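Local structure of aldehyde dehydrogenase (Anabaena variabilis, 4H7N) at residues 174-179 with 184-189. The protein probably oxidises aldehydes to carboxylic acids with NAD+ as the electron acceptor. Residues are numbered along the deposited sequence; the frame is centred on the assembly and turned at random.
Sequences MALNTV and DVLIFV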
HETATM    1  N   MSE A 174      26.324  16.676  11.413  1.00 31.08           N
HETATM    2  CA  MSE A 174      27.669  17.146  11.199  1.00 32.05           C
HETATM    3  C   MSE A 174      28.326  16.357  10.081  1.00 31.92           C
HETATM    4  O   MSE A 174      29.082  16.915   9.279  1.00 33.01           O
HETATM    5  CB  MSE A 174      28.439  17.051  12.513  1.00 33.05           C
HETATM    6  CG  MSE A 174      29.944  17.140  12.345  1.00 36.58           C
HETATM    7 SE   MSE A 174      30.891  17.298  14.086  0.80 38.45          SE
HETATM    8  CE  MSE A 174      30.494  15.562  14.951  1.00 39.06           C
ATOM      9  N   ALA A 175      28.075  15.049   9.993  1.00 30.17           N
ATOM     10  CA  ALA A 175      28.694  14.253   8.906  1.00 30.36           C
ATOM     11  C   ALA A 175      28.053  14.607   7.586  1.00 30.75           C
ATOM     12  O   ALA A 175      28.713  14.674   6.528  1.00 31.67           O
ATOM     13  CB  ALA A 175      28.540  12.768   9.178  1.00 29.94           C
ATOM     14  N   LEU A 176      26.741  14.790   7.653  1.00 31.63           N
ATOM     15  CA  LEU A 176      25.905  15.067   6.484  1.00 31.80           C
ATOM     16  C   LEU A 176      26.367  16.339   5.761  1.00 34.61           C
ATOM     17  O   LEU A 176      26.418  16.382   4.518  1.00 37.60           O
ATOM     18  CB  LEU A 176      24.448  15.190   6.912  1.00 30.98           C
ATOM     19  CG  LEU A 176      23.427  15.629   5.876  1.00 32.16           C
ATOM     20  CD1 LEU A 176      23.407  14.629   4.730  1.00 31.74           C
ATOM     21  CD2 LEU A 176      22.065  15.762   6.486  1.00 32.43           C
ATOM     22  N   ASN A 177      26.718  17.363   6.528  1.00 36.30           N
ATOM     23  CA  ASN A 177      27.042  18.650   5.946  1.00 37.50           C
ATOM     24  C   ASN A 177      28.363  18.660   5.217  1.00 38.46           C
ATOM     25  O   ASN A 177      28.674  19.646   4.606  1.00 40.28           O
ATOM     26  CB  ASN A 177      27.033  19.759   7.003  1.00 39.68           C
ATOM     27  CG  ASN A 177      25.628  20.162   7.424  1.00 39.98           C
ATOM     28  OD1 ASN A 177      24.682  20.116   6.636  1.00 39.47           O
ATOM     29  ND2 ASN A 177      25.498  20.581   8.665  1.00 38.51           N
ATOM     30  N   THR A 178      29.151  17.594   5.288  1.00 37.43           N
ATOM     31  CA  THR A 178      30.342  17.463   4.457  1.00 37.65           C
ATOM     32  C   THR A 178      30.064  16.794   3.106  1.00 37.24           C
ATOM     33  O   THR A 178      30.973  16.663   2.283  1.00 37.64           O
ATOM     34  CB  THR A 178      31.444  16.620   5.170  1.00 39.00           C
ATOM     35  OG1 THR A 178      30.989  15.273   5.270  1.00 38.91           O
ATOM     36  CG2 THR A 178      31.703  17.119   6.583  1.00 38.56           C
ATOM     37  N   VAL A 179      28.818  16.396   2.852  1.00 37.32           N
ATOM     38  CA  VAL A 179      28.435  15.667   1.641  1.00 37.27           C
ATOM     39  C   VAL A 179      27.454  16.500   0.833  1.00 39.58           C
ATOM     40  O   VAL A 179      26.245  16.487   1.089  1.00 38.19           O
ATOM     41  CB  VAL A 179      27.770  14.344   2.003  1.00 36.84           C
ATOM     42  CG1 VAL A 179      27.370  13.612   0.740  1.00 37.06           C
ATOM     43  CG2 VAL A 179      28.709  13.494   2.839  1.00 35.55           C
ATOM     44  N   ASP A 184      21.046  18.709   1.182  1.00 31.62           N
ATOM     45  CA  ASP A 184      19.765  19.376   0.984  1.00 32.85           C
ATOM     46  C   ASP A 184      18.584  18.436   0.689  1.00 29.95           C
ATOM     47  O   ASP A 184      17.458  18.907   0.571  1.00 29.66           O
ATOM     48  CB  ASP A 184      19.895  20.416  -0.090  1.00 36.61           C
ATOM     49  CG  ASP A 184      20.870  21.519   0.310  1.00 40.73           C
ATOM     50  OD1 ASP A 184      20.774  22.068   1.429  1.00 44.65           O
ATOM     51  OD2 ASP A 184      21.741  21.805  -0.502  1.00 43.15           O
ATOM     52  N   VAL A 185      18.812  17.133   0.664  1.00 29.72           N
ATOM     53  CA  VAL A 185      17.709  16.174   0.508  1.00 29.09           C
ATOM     54  C   VAL A 185      17.421  15.254   1.677  1.00 28.65           C
ATOM     55  O   VAL A 185      16.395  14.557   1.652  1.00 26.41           O
ATOM     56  CB  VAL A 185      17.807  15.298  -0.777  1.00 30.77           C
ATOM     57  CG1 VAL A 185      17.739  16.181  -2.014  1.00 31.26           C
ATOM     58  CG2 VAL A 185      19.026  14.404  -0.776  1.00 29.97           C
ATOM     59  N   LEU A 186      18.320  15.210   2.663  1.00 26.98           N
ATOM     60  CA  LEU A 186      18.079  14.531   3.908  1.00 25.82           C
ATOM     61  C   LEU A 186      18.016  15.631   4.932  1.00 27.87           C
ATOM     62  O   LEU A 186      19.027  16.315   5.191  1.00 27.18           O
ATOM     63  CB  LEU A 186      19.224  13.599   4.239  1.00 25.58           C
ATOM     64  CG  LEU A 186      19.145  12.976   5.609  1.00 24.89           C
ATOM     65  CD1 LEU A 186      17.826  12.288   5.874  1.00 24.75           C
ATOM     66  CD2 LEU A 186      20.277  11.978   5.782  1.00 25.17           C
ATOM     67  N   ILE A 187      16.819  15.859   5.449  1.00 26.88           N
ATOM     68  CA  ILE A 187      16.556  16.945   6.351  1.00 27.62           C
ATOM     69  C   ILE A 187      16.121  16.366   7.693  1.00 27.82           C
ATOM     70  O   ILE A 187      15.162  15.568   7.750  1.00 27.29           O
ATOM     71  CB  ILE A 187      15.378  17.792   5.813  1.00 30.09           C
ATOM     72  CG1 ILE A 187      15.652  18.276   4.398  1.00 31.57           C
ATOM     73  CG2 ILE A 187      15.153  18.992   6.702  1.00 32.13           C
ATOM     74  CD1 ILE A 187      16.929  19.066   4.236  1.00 33.67           C
ATOM     75  N   PHE A 188      16.796  16.743   8.768  1.00 25.65           N
ATOM     76  CA  PHE A 188      16.391  16.319  10.112  1.00 26.82           C
ATOM     77  C   PHE A 188      15.623  17.466  10.795  1.00 27.81           C
ATOM     78  O   PHE A 188      16.091  18.601  10.751  1.00 26.85           O
ATOM     79  CB  PHE A 188      17.600  16.038  10.972  1.00 27.59           C
ATOM     80  CG  PHE A 188      18.318  14.805  10.576  1.00 27.83           C
ATOM     81  CD1 PHE A 188      17.859  13.583  10.986  1.00 27.57           C
ATOM     82  CD2 PHE A 188      19.430  14.870   9.778  1.00 29.34           C
ATOM     83  CE1 PHE A 188      18.515  12.434  10.628  1.00 27.56           C
ATOM     84  CE2 PHE A 188      20.108  13.713   9.406  1.00 28.92           C
ATOM     85  CZ  PHE A 188      19.633  12.504   9.834  1.00 28.42           C
ATOM     86  N   VAL A 189      14.469  17.172  11.365  1.00 26.63           N
ATOM     87  CA  VAL A 189      13.699  18.158  12.109  1.00 28.75           C
ATOM     88  C   VAL A 189      13.416  17.601  13.491  1.00 28.86           C
ATOM     89  O   VAL A 189      13.294  16.410  13.682  1.00 28.66           O
ATOM     90  CB  VAL A 189      12.402  18.586  11.410  1.00 31.53           C
ATOM     91  CG1 VAL A 189      12.710  19.212  10.046  1.00 34.13           C
ATOM     92  CG2 VAL A 189      11.480  17.433  11.199  1.00 32.43           C
TER
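In the beta-alpha-beta unit made of strand 156-161, helix 169-176 and strand 186-188, the helix meets the returning strand through one side chain, L176. Its CD2 methyl makes the nearest approaches. CD2 lies 3.3 Å from the backbone O of L186, a van der Waals contact of a methyl with a carbonyl oxygen, and 4.1 Å from CG of L186. The same methyl is 4.1 Å from CE2 of F188, where it sits at the rim of the ring, near the ring plane, rather than over a face. L176 reaches the strand because chi1 of 173° swings CG anti to the backbone N. L186 and F188, two positions apart on the strand, both start their side chains toward the helix, whereas that of I187 between them starts away.

The strand pairs in parallel with strand 156-161 within a mixed sheet, an arrangement consistent with the Rossmann-like nucleotide-binding domain of aldehyde dehydrogenases: the backbone of I187 bonds to V157 and V159 of strand 156-161. No hydrogen bond joins 174-179 to 184-189, and the two together bury 129 Å², a small contact, with apolar side chains meeting and one methyl against a carbonyl oxygen.

Past L176 the chain makes a type I turn from L176 to V179, with V179 N 2.9 Å from O of L176. A175 O accepts two bonds from T178, one from its backbone N and one from OG1 at 2.7 Å; the hydroxyl donor is tilted 17° from the carbonyl plane. W59 of helix 48-64 and L182 also pack on L176.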